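Cellulase (PDB 5E09) probably hydrolyses the beta-1,4-glucosidic bonds of cellulose, with a family 5 catalytic barrel followed by two further modules, the last a family 46 carbohydrate-binding module. Local coordinates at residues Ala402-Thr405 against Thr411-Val414. Residues are numbered along the deposited sequence; the frame is centred on the assembly and turned at random.
Sequences ALMT and TNAV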
ATOM      1  N   ALA A 402       4.620  22.087 -30.630  1.00 35.87           N
ATOM      2  CA  ALA A 402       6.075  22.035 -30.613  1.00 44.35           C
ATOM      3  C   ALA A 402       6.589  20.797 -29.875  1.00 56.46           C
ATOM      4  O   ALA A 402       7.579  20.187 -30.288  1.00 59.46           O
ATOM      5  CB  ALA A 402       6.642  23.308 -29.979  1.00 35.53           C
ATOM      6  N   LEU A 403       5.906  20.424 -28.796  1.00 55.66           N
ATOM      7  CA  LEU A 403       6.350  19.317 -27.947  1.00 48.74           C
ATOM      8  C   LEU A 403       6.023  17.940 -28.512  1.00 42.30           C
ATOM      9  O   LEU A 403       6.518  16.923 -28.028  1.00 45.93           O
ATOM     10  CB  LEU A 403       5.731  19.442 -26.556  1.00 36.25           C
ATOM     11  CG  LEU A 403       6.271  20.575 -25.693  1.00 36.25           C
ATOM     12  CD1 LEU A 403       5.332  20.849 -24.530  1.00 48.10           C
ATOM     13  CD2 LEU A 403       7.654  20.227 -25.192  1.00 32.51           C
HETATM   14  N   MSE A 404       5.189  17.895 -29.535  1.00 45.90           N
HETATM   15  CA  MSE A 404       4.701  16.610 -29.989  1.00 46.82           C
HETATM   16  C   MSE A 404       5.158  16.250 -31.390  1.00 49.43           C
HETATM   17  O   MSE A 404       5.704  17.077 -32.116  1.00 47.40           O
HETATM   18  CB  MSE A 404       3.180  16.590 -29.896  1.00 53.94           C
HETATM   19  CG  MSE A 404       2.717  16.808 -28.472  1.00 54.64           C
HETATM   20 SE   MSE A 404       0.799  16.842 -28.272  0.42 45.46          SE
HETATM   21  CE  MSE A 404       0.505  14.955 -28.577  1.00 49.50           C
ATOM     22  N   THR A 405       4.936  14.991 -31.745  1.00 42.28           N
ATOM     23  CA  THR A 405       5.365  14.444 -33.015  1.00 43.88           C
ATOM     24  C   THR A 405       4.195  13.722 -33.662  1.00 57.02           C
ATOM     25  O   THR A 405       3.710  12.727 -33.123  1.00 47.64           O
ATOM     26  CB  THR A 405       6.536  13.458 -32.841  1.00 45.76           C
ATOM     27  OG1 THR A 405       7.540  14.046 -32.007  1.00 53.22           O
ATOM     28  CG2 THR A 405       7.132  13.086 -34.186  1.00 40.73           C
ATOM     29  N   THR A 411       3.693   8.745 -24.946  1.00 39.02           N
ATOM     30  CA  THR A 411       4.160   9.917 -24.257  1.00 58.24           C
ATOM     31  C   THR A 411       5.161  10.608 -25.128  1.00 45.25           C
ATOM     32  O   THR A 411       6.162  10.049 -25.446  1.00 51.20           O
ATOM     33  CB  THR A 411       4.894   9.524 -22.980  1.00 46.00           C
ATOM     34  OG1 THR A 411       4.073   8.675 -22.209  1.00 46.00           O
ATOM     35  CG2 THR A 411       5.193  10.715 -22.171  1.00 41.28           C
ATOM     36  N   ASN A 412       4.874  11.829 -25.512  1.00 38.96           N
ATOM     37  CA  ASN A 412       5.756  12.583 -26.356  1.00 52.97           C
ATOM     38  C   ASN A 412       6.572  13.566 -25.570  1.00 41.59           C
ATOM     39  O   ASN A 412       7.551  14.037 -26.029  1.00 53.43           O
ATOM     40  CB  ASN A 412       4.957  13.361 -27.394  1.00 59.19           C
ATOM     41  CG  ASN A 412       4.428  12.507 -28.509  1.00 43.86           C
ATOM     42  OD1 ASN A 412       3.935  13.011 -29.472  1.00 70.68           O
ATOM     43  ND2 ASN A 412       4.530  11.230 -28.382  1.00 77.38           N
ATOM     44  N   ALA A 413       6.136  13.875 -24.376  1.00 42.14           N
ATOM     45  CA  ALA A 413       6.819  14.832 -23.494  1.00 46.98           C
ATOM     46  C   ALA A 413       6.320  14.786 -22.065  1.00 43.07           C
ATOM     47  O   ALA A 413       5.273  14.235 -21.795  1.00 36.71           O
ATOM     48  CB  ALA A 413       6.681  16.264 -24.035  1.00 42.71           C
ATOM     49  N   VAL A 414       7.092  15.373 -21.159  1.00 39.62           N
ATOM     50  CA  VAL A 414       6.699  15.493 -19.756  1.00 46.21           C
ATOM     51  C   VAL A 414       6.764  16.956 -19.323  1.00 46.54           C
ATOM     52  O   VAL A 414       7.828  17.575 -19.344  1.00 45.99           O
ATOM     53  CB  VAL A 414       7.592  14.636 -18.839  1.00 45.75           C
ATOM     54  CG1 VAL A 414       7.281  14.919 -17.385  1.00 43.06           C
ATOM     55  CG2 VAL A 414       7.413  13.150 -19.172  1.00 34.77           C
TER
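The side chain of N412 reaches from strand 410-419 to the chain that follows helix 397-403, where its OD1 accepts a hydrogen bond from the backbone N of T405, 3.2 Å away. The bond is nearly straight at the hydrogen (164°), but the N-H comes to the carbonyl from above its plane, 38° out of it. The first bond of the side chain points toward 402-405, and CG, anti to the carbonyl carbon, carries OD1 to the N-H. Asparagine suits the place because its two ends do different work: while OD1 takes the N-H of T405, ND2 donates to the backbone O of E408. One short side chain thus ties down two points of the loop between helix and strand, and the pair of bonds fixes which way round the amide sits. T405 enters through its backbone, so this bond does not depend on its being a threonine.

Van der Waals contacts flank this bond. M404, a selenomethionine here, crosses the N412 side chain at about a right angle; its CB lies 3.7 Å from OD1, and the bend at chi3 (71°) swings CE back to 4.0 Å from the same oxygen. This buried, flexible chain also packs on L429 and N431 of strand 425-432. One residue along each segment, the CB atoms of L403 and A413 make an apolar contact at 4.2 Å, which uses the base of the leucine rather than its branched end. The methyl of A413 is also 4.1 Å from L403 O, and so small a side chain lets the backbone at L403 come close to the strand.

Backbone bonds from N412 and A413 to L429 hold the strand in its mixed sheet. The whole is a helix-loop-strand connection at the surface of the X2 module, whose E-set assignment is consistent with an immunoglobulin-like beta-sandwich.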